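Local coordinates for protein DNA alpha-glucosyltransferase (Enterobacteria phage T4, PDB 1XV5) that is a phage glycosyltransferase of the GT-B fold, built from two Rossmann-like domains and modelled here with UDP, at residues I319-K324 with I347-N352; Y213-F218 with Y292-L297; V38-K43 with V60-E65; F7-L12 with S83-S88. All coordinates share one frame; numbering follows the deposited sequence.

Contact 1 of 4, residues I319-K324 with I347-N352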
loop_
_atom_site.group_PDB
_atom_site.type_symbol
_atom_site.label_atom_id
_atom_site.label_comp_id
_atom_site.label_asym_id
_atom_site.label_seq_id
_atom_site.Cartn_x
_atom_site.Cartn_y
_atom_site.Cartn_z
ATOM N N ILE A 319 -3.119 -16.445 -8.788
ATOM C CA ILE A 319 -3.364 -17.088 -7.503
ATOM C C ILE A 319 -2.505 -16.360 -6.477
ATOM O O ILE A 319 -1.284 -16.308 -6.612
ATOM C CB ILE A 319 -2.961 -18.573 -7.517
ATOM C CG1 ILE A 319 -3.967 -19.376 -8.342
ATOM C CG2 ILE A 319 -2.883 -19.105 -6.084
ATOM C CD1 ILE A 319 -5.374 -19.386 -7.761
ATOM N N PRO A 320 -3.133 -15.775 -5.445
ATOM C CA PRO A 320 -2.359 -15.058 -4.428
ATOM C C PRO A 320 -1.627 -15.969 -3.458
ATOM O O PRO A 320 -2.206 -16.910 -2.913
ATOM C CB PRO A 320 -3.414 -14.220 -3.700
ATOM C CG PRO A 320 -4.548 -14.121 -4.672
ATOM C CD PRO A 320 -4.571 -15.493 -5.299
ATOM N N VAL A 321 -0.350 -15.685 -3.246
ATOM C CA VAL A 321 0.443 -16.440 -2.293
ATOM C C VAL A 321 0.865 -15.386 -1.270
ATOM O O VAL A 321 1.685 -14.519 -1.575
ATOM C CB VAL A 321 1.678 -17.080 -2.959
ATOM C CG1 VAL A 321 2.505 -17.823 -1.913
ATOM C CG2 VAL A 321 1.230 -18.045 -4.067
ATOM N N PHE A 322 0.275 -15.452 -0.075
ATOM C CA PHE A 322 0.551 -14.493 1.000
ATOM C C PHE A 322 1.296 -15.128 2.176
ATOM O O PHE A 322 1.271 -16.344 2.357
ATOM C CB PHE A 322 -0.751 -13.908 1.570
ATOM C CG PHE A 322 -1.576 -13.098 0.594
ATOM C CD1 PHE A 322 -1.054 -12.655 -0.616
ATOM C CD2 PHE A 322 -2.883 -12.737 0.932
ATOM C CE1 PHE A 322 -1.821 -11.861 -1.480
ATOM C CE2 PHE A 322 -3.657 -11.947 0.082
ATOM C CZ PHE A 322 -3.126 -11.507 -1.128
ATOM N N TRP A 323 1.928 -14.283 2.988
ATOM C CA TRP A 323 2.661 -14.738 4.169
ATOM C C TRP A 323 1.650 -15.248 5.197
ATOM O O TRP A 323 0.759 -14.512 5.620
ATOM C CB TRP A 323 3.474 -13.575 4.751
ATOM C CG TRP A 323 4.394 -13.954 5.871
ATOM C CD1 TRP A 323 4.231 -13.680 7.197
ATOM C CD2 TRP A 323 5.632 -14.663 5.758
ATOM N NE1 TRP A 323 5.294 -14.172 7.919
ATOM C CE2 TRP A 323 6.168 -14.780 7.060
ATOM C CE3 TRP A 323 6.343 -15.211 4.680
ATOM C CZ2 TRP A 323 7.386 -15.424 7.316
ATOM C CZ3 TRP A 323 7.556 -15.851 4.934
ATOM C CH2 TRP A 323 8.063 -15.950 6.245
ATOM N N LYS A 324 1.794 -16.507 5.596
ATOM C CA LYS A 324 0.877 -17.123 6.554
ATOM C C LYS A 324 0.582 -16.321 7.822
ATOM O O LYS A 324 -0.584 -16.062 8.136
ATOM C CB LYS A 324 1.393 -18.511 6.945
ATOM C CG LYS A 324 0.434 -19.304 7.827
ATOM C CD LYS A 324 1.024 -20.658 8.205
ATOM C CE LYS A 324 0.020 -21.498 8.979
ATOM N NZ LYS A 324 0.595 -22.795 9.427
ATOM N N ILE A 347 -3.106 -18.976 -1.138
ATOM C CA ILE A 347 -2.118 -19.951 -0.693
ATOM C C ILE A 347 -1.306 -19.253 0.388
ATOM O O ILE A 347 -0.663 -18.235 0.126
ATOM C CB ILE A 347 -1.194 -20.385 -1.847
ATOM C CG1 ILE A 347 -2.014 -21.162 -2.884
ATOM C CG2 ILE A 347 -0.035 -21.226 -1.308
ATOM C CD1 ILE A 347 -1.230 -21.635 -4.096
ATOM N N TRP A 348 -1.352 -19.781 1.607
ATOM C CA TRP A 348 -0.619 -19.162 2.705
ATOM C C TRP A 348 0.793 -19.714 2.841
ATOM O O TRP A 348 1.014 -20.791 3.397
ATOM C CB TRP A 348 -1.398 -19.320 4.017
ATOM C CG TRP A 348 -2.760 -18.668 3.961
ATOM C CD1 TRP A 348 -3.966 -19.292 3.803
ATOM C CD2 TRP A 348 -3.039 -17.261 4.013
ATOM N NE1 TRP A 348 -4.979 -18.359 3.754
ATOM C CE2 TRP A 348 -4.437 -17.107 3.878
ATOM C CE3 TRP A 348 -2.242 -16.118 4.157
ATOM C CZ2 TRP A 348 -5.058 -15.852 3.885
ATOM C CZ3 TRP A 348 -2.862 -14.866 4.162
ATOM C CH2 TRP A 348 -4.257 -14.747 4.027
ATOM N N PHE A 349 1.740 -18.949 2.308
ATOM C CA PHE A 349 3.157 -19.286 2.322
ATOM C C PHE A 349 3.616 -19.574 3.745
ATOM O O PHE A 349 3.528 -18.714 4.615
ATOM C CB PHE A 349 3.943 -18.112 1.738
ATOM C CG PHE A 349 5.399 -18.398 1.509
ATOM C CD1 PHE A 349 6.305 -18.373 2.566
ATOM C CD2 PHE A 349 5.866 -18.676 0.230
ATOM C CE1 PHE A 349 7.663 -18.618 2.350
ATOM C CE2 PHE A 349 7.220 -18.922 0.000
ATOM C CZ PHE A 349 8.120 -18.892 1.066
ATOM N N ASP A 350 4.116 -20.785 3.969
ATOM C CA ASP A 350 4.570 -21.197 5.295
ATOM C C ASP A 350 6.076 -21.421 5.287
ATOM O O ASP A 350 6.557 -22.416 4.742
ATOM C CB ASP A 350 3.868 -22.496 5.701
ATOM C CG ASP A 350 4.082 -22.841 7.160
ATOM O OD1 ASP A 350 5.049 -22.327 7.757
ATOM O OD2 ASP A 350 3.287 -23.635 7.705
ATOM N N GLU A 351 6.820 -20.506 5.900
ATOM C CA GLU A 351 8.273 -20.622 5.927
ATOM C C GLU A 351 8.737 -21.885 6.654
ATOM O O GLU A 351 9.853 -22.354 6.435
ATOM C CB GLU A 351 8.898 -19.393 6.591
ATOM C CG GLU A 351 8.820 -19.390 8.107
ATOM C CD GLU A 351 9.567 -18.219 8.721
ATOM O OE1 GLU A 351 10.682 -17.913 8.248
ATOM O OE2 GLU A 351 9.043 -17.613 9.679
ATOM N N ASN A 352 7.882 -22.427 7.514
ATOM C CA ASN A 352 8.219 -23.634 8.265
ATOM C C ASN A 352 7.823 -24.908 7.530
ATOM O O ASN A 352 8.108 -26.016 7.988
ATOM C CB ASN A 352 7.558 -23.593 9.640
ATOM C CG ASN A 352 8.226 -22.604 10.574
ATOM O OD1 ASN A 352 7.616 -22.127 11.529
ATOM N ND2 ASN A 352 9.494 -22.301 10.309
#

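Contact 2 of 4, residues Y213-F218 with Y292-L297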
loop_
_atom_site.group_PDB
_atom_site.type_symbol
_atom_site.label_atom_id
_atom_site.label_comp_id
_atom_site.label_asym_id
_atom_site.label_seq_id
_atom_site.Cartn_x
_atom_site.Cartn_y
_atom_site.Cartn_z
ATOM N N TYR A 213 13.547 -11.564 0.708
ATOM C CA TYR A 213 14.540 -12.604 0.977
ATOM C C TYR A 213 13.877 -13.974 0.974
ATOM O O TYR A 213 14.473 -14.962 0.545
ATOM C CB TYR A 213 15.224 -12.385 2.328
ATOM C CG TYR A 213 16.336 -11.370 2.288
ATOM C CD1 TYR A 213 16.275 -10.208 3.055
ATOM C CD2 TYR A 213 17.448 -11.563 1.468
ATOM C CE1 TYR A 213 17.297 -9.258 3.008
ATOM C CE2 TYR A 213 18.474 -10.620 1.409
ATOM C CZ TYR A 213 18.391 -9.470 2.182
ATOM O OH TYR A 213 19.403 -8.529 2.125
ATOM N N GLN A 214 12.642 -14.026 1.460
ATOM C CA GLN A 214 11.906 -15.280 1.503
ATOM C C GLN A 214 11.560 -15.763 0.097
ATOM O O GLN A 214 11.456 -16.970 -0.148
ATOM C CB GLN A 214 10.649 -15.120 2.365
ATOM C CG GLN A 214 10.949 -15.079 3.874
ATOM C CD GLN A 214 11.736 -13.844 4.317
ATOM O OE1 GLN A 214 12.563 -13.918 5.230
ATOM N NE2 GLN A 214 11.469 -12.707 3.688
ATOM N N MET A 215 11.396 -14.825 -0.832
ATOM C CA MET A 215 11.097 -15.188 -2.213
ATOM C C MET A 215 12.357 -15.795 -2.847
ATOM O O MET A 215 12.288 -16.810 -3.546
ATOM C CB MET A 215 10.651 -13.957 -3.008
ATOM C CG MET A 215 10.052 -14.285 -4.372
ATOM S SD MET A 215 8.494 -15.204 -4.248
ATOM C CE MET A 215 8.392 -15.922 -5.889
ATOM N N PHE A 216 13.508 -15.170 -2.602
ATOM C CA PHE A 216 14.772 -15.682 -3.132
ATOM C C PHE A 216 14.985 -17.097 -2.609
ATOM O O PHE A 216 15.414 -17.991 -3.342
ATOM C CB PHE A 216 15.953 -14.815 -2.676
ATOM C CG PHE A 216 16.103 -13.523 -3.430
ATOM C CD1 PHE A 216 16.275 -13.519 -4.812
ATOM C CD2 PHE A 216 16.116 -12.307 -2.751
ATOM C CE1 PHE A 216 16.461 -12.322 -5.505
ATOM C CE2 PHE A 216 16.302 -11.109 -3.436
ATOM C CZ PHE A 216 16.474 -11.116 -4.813
ATOM N N ASP A 217 14.680 -17.286 -1.328
ATOM C CA ASP A 217 14.846 -18.575 -0.665
ATOM C C ASP A 217 13.924 -19.619 -1.292
ATOM O O ASP A 217 14.348 -20.738 -1.588
ATOM C CB ASP A 217 14.529 -18.431 0.827
ATOM C CG ASP A 217 15.016 -19.614 1.652
ATOM O OD1 ASP A 217 14.340 -19.971 2.639
ATOM O OD2 ASP A 217 16.082 -20.175 1.328
ATOM N N PHE A 218 12.666 -19.245 -1.501
ATOM C CA PHE A 218 11.695 -20.162 -2.087
ATOM C C PHE A 218 12.088 -20.533 -3.515
ATOM O O PHE A 218 11.889 -21.666 -3.943
ATOM C CB PHE A 218 10.294 -19.538 -2.072
ATOM C CG PHE A 218 9.187 -20.514 -2.385
ATOM C CD1 PHE A 218 9.036 -21.681 -1.639
ATOM C CD2 PHE A 218 8.277 -20.250 -3.403
ATOM C CE1 PHE A 218 7.988 -22.569 -1.903
ATOM C CE2 PHE A 218 7.229 -21.128 -3.675
ATOM C CZ PHE A 218 7.083 -22.289 -2.925
ATOM N N TYR A 292 3.111 -13.344 -5.624
ATOM C CA TYR A 292 3.583 -13.397 -4.252
ATOM C C TYR A 292 3.627 -12.043 -3.566
ATOM O O TYR A 292 4.105 -11.061 -4.126
ATOM C CB TYR A 292 4.986 -14.002 -4.212
ATOM C CG TYR A 292 5.055 -15.432 -4.691
ATOM C CD1 TYR A 292 5.357 -16.467 -3.807
ATOM C CD2 TYR A 292 4.816 -15.752 -6.027
ATOM C CE1 TYR A 292 5.420 -17.793 -4.242
ATOM C CE2 TYR A 292 4.876 -17.074 -6.474
ATOM C CZ TYR A 292 5.179 -18.087 -5.575
ATOM O OH TYR A 292 5.238 -19.394 -6.010
ATOM N N GLN A 293 3.123 -12.012 -2.341
ATOM C CA GLN A 293 3.128 -10.804 -1.526
ATOM C C GLN A 293 3.451 -11.387 -0.165
ATOM O O GLN A 293 2.583 -11.941 0.510
ATOM C CB GLN A 293 1.749 -10.144 -1.537
ATOM C CG GLN A 293 1.804 -8.639 -1.326
ATOM C CD GLN A 293 2.090 -8.254 0.112
ATOM O OE1 GLN A 293 2.570 -9.062 0.904
ATOM N NE2 GLN A 293 1.799 -7.007 0.453
ATOM N N LEU A 294 4.717 -11.283 0.223
ATOM C CA LEU A 294 5.167 -11.876 1.469
ATOM C C LEU A 294 5.438 -10.923 2.624
ATOM O O LEU A 294 6.327 -11.171 3.444
ATOM C CB LEU A 294 6.408 -12.728 1.180
ATOM C CG LEU A 294 6.224 -13.744 0.045
ATOM C CD1 LEU A 294 7.540 -14.468 -0.221
ATOM C CD2 LEU A 294 5.119 -14.738 0.405
ATOM N N SER A 295 4.669 -9.845 2.707
ATOM C CA SER A 295 4.848 -8.901 3.802
ATOM C C SER A 295 4.623 -9.635 5.121
ATOM O O SER A 295 3.696 -10.438 5.257
ATOM C CB SER A 295 3.881 -7.724 3.669
ATOM O OG SER A 295 4.302 -6.878 2.613
ATOM N N LYS A 296 5.484 -9.345 6.089
ATOM C CA LYS A 296 5.445 -10.006 7.388
ATOM C C LYS A 296 5.578 -9.033 8.552
ATOM O O LYS A 296 6.421 -9.217 9.439
ATOM C CB LYS A 296 6.576 -11.032 7.437
ATOM C CG LYS A 296 7.932 -10.437 7.043
ATOM C CD LYS A 296 8.844 -11.473 6.411
ATOM C CE LYS A 296 9.194 -12.575 7.390
ATOM N NZ LYS A 296 10.035 -13.620 6.752
ATOM N N LEU A 297 4.744 -7.998 8.550
ATOM C CA LEU A 297 4.768 -7.006 9.616
ATOM C C LEU A 297 4.492 -7.651 10.966
ATOM O O LEU A 297 3.777 -8.651 11.056
ATOM C CB LEU A 297 3.707 -5.927 9.372
ATOM C CG LEU A 297 3.957 -4.924 8.247
ATOM C CD1 LEU A 297 2.694 -4.109 8.015
ATOM C CD2 LEU A 297 5.132 -4.017 8.607
#

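Contact 3 of 4, residues V38-K43 with V60-E65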
loop_
_atom_site.group_PDB
_atom_site.type_symbol
_atom_site.label_atom_id
_atom_site.label_comp_id
_atom_site.label_asym_id
_atom_site.label_seq_id
_atom_site.Cartn_x
_atom_site.Cartn_y
_atom_site.Cartn_z
ATOM N N VAL A 38 -4.025 17.388 -4.661
ATOM C CA VAL A 38 -2.876 18.282 -4.579
ATOM C C VAL A 38 -1.686 17.623 -3.892
ATOM O O VAL A 38 -1.849 16.930 -2.893
ATOM C CB VAL A 38 -3.251 19.548 -3.779
ATOM C CG1 VAL A 38 -2.065 20.495 -3.691
ATOM C CG2 VAL A 38 -4.448 20.224 -4.419
ATOM N N TYR A 39 -0.489 17.839 -4.426
ATOM C CA TYR A 39 0.702 17.278 -3.806
ATOM C C TYR A 39 1.863 18.263 -3.836
ATOM O O TYR A 39 2.004 19.042 -4.777
ATOM C CB TYR A 39 1.117 15.963 -4.482
ATOM C CG TYR A 39 1.623 16.089 -5.900
ATOM C CD1 TYR A 39 0.740 16.180 -6.977
ATOM C CD2 TYR A 39 2.993 16.099 -6.168
ATOM C CE1 TYR A 39 1.210 16.273 -8.287
ATOM C CE2 TYR A 39 3.470 16.195 -7.468
ATOM C CZ TYR A 39 2.575 16.279 -8.523
ATOM O OH TYR A 39 3.054 16.365 -9.809
ATOM N N ALA A 40 2.679 18.230 -2.787
ATOM C CA ALA A 40 3.840 19.108 -2.682
ATOM C C ALA A 40 4.899 18.644 -3.673
ATOM O O ALA A 40 5.303 17.480 -3.666
ATOM C CB ALA A 40 4.395 19.075 -1.266
ATOM N N LYS A 41 5.349 19.561 -4.522
ATOM C CA LYS A 41 6.349 19.249 -5.536
ATOM C C LYS A 41 7.770 19.497 -5.027
ATOM O O LYS A 41 8.746 19.185 -5.709
ATOM C CB LYS A 41 6.084 20.099 -6.782
ATOM C CG LYS A 41 6.972 19.790 -7.971
ATOM C CD LYS A 41 6.629 20.688 -9.150
ATOM C CE LYS A 41 7.485 20.358 -10.363
ATOM N NZ LYS A 41 7.157 21.234 -11.518
ATOM N N ASP A 42 7.873 20.049 -3.822
ATOM C CA ASP A 42 9.159 20.367 -3.203
ATOM C C ASP A 42 10.163 19.223 -3.265
ATOM O O ASP A 42 11.354 19.442 -3.490
ATOM C CB ASP A 42 8.940 20.787 -1.750
ATOM C CG ASP A 42 7.984 21.953 -1.626
ATOM O OD1 ASP A 42 8.420 23.048 -1.209
ATOM O OD2 ASP A 42 6.793 21.774 -1.959
ATOM N N LYS A 43 9.684 18.003 -3.060
ATOM C CA LYS A 43 10.556 16.839 -3.108
ATOM C C LYS A 43 10.085 15.909 -4.220
ATOM O O LYS A 43 8.891 15.628 -4.340
ATOM C CB LYS A 43 10.538 16.110 -1.763
ATOM C CG LYS A 43 11.490 14.931 -1.687
ATOM C CD LYS A 43 11.499 14.321 -0.298
ATOM C CE LYS A 43 12.467 13.153 -0.218
ATOM N NZ LYS A 43 12.501 12.563 1.147
ATOM N N VAL A 60 2.249 21.650 -6.305
ATOM C CA VAL A 60 2.460 22.964 -5.725
ATOM C C VAL A 60 3.749 22.963 -4.920
ATOM O O VAL A 60 4.039 22.016 -4.185
ATOM C CB VAL A 60 1.274 23.381 -4.816
ATOM C CG1 VAL A 60 1.139 22.420 -3.646
ATOM C CG2 VAL A 60 1.471 24.806 -4.323
ATOM N N ILE A 61 4.542 24.016 -5.085
ATOM C CA ILE A 61 5.796 24.136 -4.360
ATOM C C ILE A 61 5.489 24.895 -3.080
ATOM O O ILE A 61 5.290 26.109 -3.100
ATOM C CB ILE A 61 6.843 24.919 -5.171
ATOM C CG1 ILE A 61 6.970 24.317 -6.573
ATOM C CG2 ILE A 61 8.187 24.868 -4.461
ATOM C CD1 ILE A 61 7.864 25.115 -7.506
ATOM N N LEU A 62 5.440 24.172 -1.969
ATOM C CA LEU A 62 5.128 24.775 -0.683
ATOM C C LEU A 62 6.083 25.899 -0.307
ATOM O O LEU A 62 5.658 26.938 0.193
ATOM C CB LEU A 62 5.135 23.707 0.416
ATOM C CG LEU A 62 4.082 22.598 0.307
ATOM C CD1 LEU A 62 4.258 21.619 1.457
ATOM C CD2 LEU A 62 2.687 23.198 0.334
ATOM N N ALA A 63 7.370 25.687 -0.554
ATOM C CA ALA A 63 8.380 26.681 -0.220
ATOM C C ALA A 63 8.296 27.967 -1.036
ATOM O O ALA A 63 8.823 28.999 -0.618
ATOM C CB ALA A 63 9.768 26.072 -0.369
ATOM N N LYS A 64 7.627 27.924 -2.186
ATOM C CA LYS A 64 7.546 29.109 -3.035
ATOM C C LYS A 64 6.159 29.474 -3.550
ATOM O O LYS A 64 5.981 30.527 -4.164
ATOM C CB LYS A 64 8.492 28.941 -4.223
ATOM C CG LYS A 64 9.913 28.593 -3.819
ATOM C CD LYS A 64 10.801 28.428 -5.031
ATOM C CE LYS A 64 12.233 28.117 -4.631
ATOM N NZ LYS A 64 13.119 27.996 -5.821
ATOM N N GLU A 65 5.178 28.613 -3.305
ATOM C CA GLU A 65 3.821 28.875 -3.767
ATOM C C GLU A 65 2.802 28.757 -2.642
ATOM O O GLU A 65 1.748 28.144 -2.810
ATOM C CB GLU A 65 3.465 27.912 -4.902
ATOM C CG GLU A 65 4.166 28.226 -6.215
ATOM C CD GLU A 65 3.949 27.156 -7.272
ATOM O OE1 GLU A 65 4.150 27.455 -8.470
ATOM O OE2 GLU A 65 3.591 26.016 -6.909
#

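Contact 4 of 4, residues F7-L12 with S83-S88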
loop_
_atom_site.group_PDB
_atom_site.type_symbol
_atom_site.label_atom_id
_atom_site.label_comp_id
_atom_site.label_asym_id
_atom_site.label_seq_id
_atom_site.Cartn_x
_atom_site.Cartn_y
_atom_site.Cartn_z
ATOM N N PHE A 7 -4.755 16.012 -0.082
ATOM C CA PHE A 7 -3.434 16.625 -0.020
ATOM C C PHE A 7 -2.299 15.696 0.419
ATOM O O PHE A 7 -2.345 15.115 1.505
ATOM C CB PHE A 7 -3.539 17.815 0.946
ATOM C CG PHE A 7 -2.324 18.702 1.000
ATOM C CD1 PHE A 7 -2.102 19.501 2.121
ATOM C CD2 PHE A 7 -1.438 18.791 -0.069
ATOM C CE1 PHE A 7 -1.020 20.377 2.181
ATOM C CE2 PHE A 7 -0.351 19.666 -0.019
ATOM C CZ PHE A 7 -0.144 20.460 1.109
ATOM N N MET A 8 -1.288 15.558 -0.436
ATOM C CA MET A 8 -0.105 14.755 -0.124
ATOM C C MET A 8 1.053 15.737 0.052
ATOM O O MET A 8 1.784 16.029 -0.897
ATOM C CB MET A 8 0.214 13.772 -1.255
ATOM C CG MET A 8 -0.623 12.501 -1.233
ATOM S SD MET A 8 -0.206 11.364 -2.582
ATOM C CE MET A 8 -1.115 12.113 -3.907
ATOM N N ALA A 9 1.209 16.249 1.271
ATOM C CA ALA A 9 2.253 17.224 1.580
ATOM C C ALA A 9 3.674 16.674 1.531
ATOM O O ALA A 9 4.638 17.439 1.584
ATOM C CB ALA A 9 1.987 17.858 2.941
ATOM N N ARG A 10 3.818 15.357 1.438
ATOM C CA ARG A 10 5.151 14.764 1.370
ATOM C C ARG A 10 5.608 14.769 -0.085
ATOM O O ARG A 10 6.806 14.777 -0.376
ATOM C CB ARG A 10 5.128 13.324 1.893
ATOM C CG ARG A 10 6.468 12.593 1.814
ATOM C CD ARG A 10 6.323 11.140 2.262
ATOM N NE ARG A 10 7.543 10.362 2.051
ATOM C CZ ARG A 10 8.647 10.466 2.785
ATOM N NH1 ARG A 10 8.699 11.319 3.795
ATOM N NH2 ARG A 10 9.705 9.715 2.505
ATOM N N GLY A 11 4.634 14.784 -0.987
ATOM C CA GLY A 11 4.909 14.754 -2.411
ATOM C C GLY A 11 4.242 13.508 -2.967
ATOM O O GLY A 11 3.644 12.744 -2.210
ATOM N N LEU A 12 4.323 13.300 -4.276
ATOM C CA LEU A 12 3.715 12.123 -4.883
ATOM C C LEU A 12 4.816 11.076 -5.029
ATOM O O LEU A 12 5.604 11.108 -5.975
ATOM C CB LEU A 12 3.118 12.488 -6.238
ATOM C CG LEU A 12 2.108 11.486 -6.799
ATOM C CD1 LEU A 12 1.092 12.215 -7.652
ATOM C CD2 LEU A 12 2.826 10.407 -7.587
ATOM N N SER A 83 -0.239 12.695 3.805
ATOM C CA SER A 83 1.194 12.680 4.066
ATOM C C SER A 83 1.680 14.082 4.408
ATOM O O SER A 83 1.051 15.073 4.034
ATOM C CB SER A 83 1.967 12.140 2.854
ATOM O OG SER A 83 1.806 12.968 1.717
ATOM N N VAL A 84 2.794 14.157 5.126
ATOM C CA VAL A 84 3.372 15.438 5.522
ATOM C C VAL A 84 4.809 15.526 5.004
ATOM O O VAL A 84 5.391 14.520 4.604
ATOM C CB VAL A 84 3.360 15.604 7.063
ATOM C CG1 VAL A 84 1.933 15.450 7.589
ATOM C CG2 VAL A 84 4.289 14.583 7.715
ATOM N N PRO A 85 5.399 16.733 5.002
ATOM C CA PRO A 85 6.774 16.914 4.521
ATOM C C PRO A 85 7.802 15.977 5.158
ATOM O O PRO A 85 7.709 15.651 6.340
ATOM C CB PRO A 85 7.057 18.381 4.842
ATOM C CG PRO A 85 5.704 19.016 4.716
ATOM C CD PRO A 85 4.822 18.020 5.429
ATOM N N ALA A 86 8.782 15.554 4.364
ATOM C CA ALA A 86 9.838 14.667 4.842
ATOM C C ALA A 86 10.903 15.475 5.580
ATOM O O ALA A 86 11.016 16.686 5.393
ATOM C CB ALA A 86 10.466 13.924 3.670
ATOM N N THR A 87 11.688 14.798 6.412
ATOM C CA THR A 87 12.730 15.459 7.191
ATOM C C THR A 87 13.845 16.094 6.358
ATOM O O THR A 87 14.686 16.811 6.898
ATOM C CB THR A 87 13.380 14.478 8.187
ATOM O OG1 THR A 87 13.855 13.327 7.480
ATOM C CG2 THR A 87 12.376 14.044 9.242
ATOM N N SER A 88 13.846 15.849 5.051
ATOM C CA SER A 88 14.893 16.395 4.188
ATOM C C SER A 88 14.536 17.684 3.447
ATOM O O SER A 88 15.357 18.216 2.699
ATOM C CB SER A 88 15.327 15.337 3.170
ATOM O OG SER A 88 14.245 14.953 2.340
HETATM O O HOH W 1 7.233 12.792 5.092
HETATM O O HOH W 2 8.435 16.102 1.560
HETATM O O HOH W 3 2.781 11.133 -0.198
#

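Contact 1 of 4, residues I319-K324 with I347-N352
I347 N bonds to P320 O (2.9 Å), and F322 N bonds to I347 O. F349 N bonds to F322 O, and K324 N to F349 O (3.0 Å). This ladder pairs V321 with I347, F322 with W348 and W323 with F349, all parallel. Strand 347-349 is outermost in the parallel sheet that holds strands 288-293 and 319-323. It follows strand 319-323 through helix 324-329, a beta-alpha-beta unit. On one sheet face F322 and W348 form an offset edge-to-face pair, F322 edge to W348 six-membered ring, planes 68° apart. W348 CZ3 lies 3.5 Å from F322 CB. On the other face W323 and F349 meet rim to rim, CZ3 to CD1 at 3.7 Å, planes only 20° apart. Among the aliphatic contacts, I319 CG2 meets I347 CD1 (3.6 Å). Past the strand ends K324 and D350 lie side by side. K324 NZ forms a salt bridge with D350 OD2 at 3.3 Å, its hydrogen bond weak. D350 OD1 accepts from N352 N, closing an Asx turn.

Contact 2 of 4, residues Y213-F218 with Y292-L297
The methyl group of M215 sits over the centre of the Y292 ring, with CE 3.5 Å from the ring centroid and only 8° off the normal. This is a CH-pi contact. The sulfur lies over the same face, with M215 SD 3.4 Å from Y292 CD1, a Met-aromatic contact. M215 reaches there through a bend at chi2 (66°), which places SD over the tyrosine ring. The side chains of M215 and Y292 cross at about a right angle. The F218 side chain also crosses that of Y292 at about a right angle. Its ring edge faces the hydroxyl, with F218 CE2 3.5 Å from Y292 OH, which lies near the plane of the F218 ring. The hydroxyl also has a weak hydrogen bond with N200 ND2. L294 CD1 lies 3.9 Å from M215 N and 4.1 Å from Q214 CB. At the more open end Q214 and K296 reach toward each other tip to tip, with Q214 OE1 3.0 Å from K296 NZ. W323 of the adjacent strand packs against both. Helix 354-365 closes the other end, where I361 touches F218 and Y292. The L294 side chain is about 12 Å from the bound UDP. Helix 212-223 thus packs on strand 288-293 and the loop after it, the helix-on-parallel-sheet packing of a Rossmann-like domain in a GT-B enzyme.

Contact 3 of 4, residues V38-K43 with V60-E65
V60 pairs with A40 in a short parallel bridge. V60 N donates to Y39 O (3.0 Å), and V60 O accepts from K41 N (2.8 Å), which lies well above the carbonyl plane. V60 CG1 stands between the backbone N and the carbonyl carbon (chi1 62°) and meets V38 CG1 at 3.7 Å. I61 leaves the sheet edge. Its CG2 lies 3.7 Å from D42 OD1, while its N bonds to E65 OE2 within the loop. L62 makes two contacts: its backbone N donates to D42 OD2 (2.8 Å), and its side-chain CD1 packs on A40 CB (3.7 Å). A69 of helix 66-73 and L100 of helix 91-103 also touch the leucine. A63 N donates to D42 OD1 (2.9 Å). K64 N bonds back to I61 O. E65 occupies the N-cap position of helix 66-73. The D42 carboxylate therefore receives two successive backbone N-H groups, one on each oxygen and each on the syn lone pair. T93 OG1 is a further partner of OD1. So many bonds would fix the rotation of the carboxylate, and they are consistent with an ionised D42 that ties the loop to the end of strand 34-40.

Contact 4 of 4, residues F7-L12 with S83-S88
A type I turn from M8 to G11, closed by G11 N on M8 O, lies against S83 to P85, and A9 N makes a weak hydrogen bond to S83 O (3.0 Å). S83 OG stands between its own backbone N and carbonyl carbon (chi1 63°). There it accepts from R10 N (3.1 Å, N-H...O angle 158°). A water joins the same hydroxyl to G11 O. This is where strands 3-8 and 78-83, neighbours in the parallel sheet that also holds strand 34-40, run out into loops. In a Rossmann-like domain such C-terminal strand ends line the cleft, and the R10 side chain is about 10 Å from the bound UDP. R10 leaves the turn with CG anti to the backbone N (chi1 178°) and the chain extended to NE. Its CB lies 3.0 Å from V84 O, and NH1 comes within 3.2 Å of A86 CB. R10 NE forms a salt bridge to E13 OE2. A second water links R10 O to A86 N. On the apolar side A9 CB packs on P85 CD (3.8 Å) and over one face of the F7 ring, and Y97 of helix 91-103 touches all three residues.

How the contacts relate
Contacts 1 and 2 share one sheet, where strands 319-323 and 288-293 are neighbours. They touch at F349 with F218 and at W323 with K296. Contacts 3 and 4 share the other through strands 34-40 and 3-8, and contact 3 is nested in the loop that contact 4 closes. The two pairs lie on opposite sides of the chain centre, the centres of contacts 1 and 3 about 41 Å apart. Contacts 1, 2 and 4 are buried, contact 3 only partly. Contact 1 combines a backbone ladder with aromatic pairs; contact 2 is side-chain packing around the Y292 ring. Contact 3 adds a carboxylate to a short backbone bridge at the sheet edge. Contact 4 uses a hydroxyl and waters.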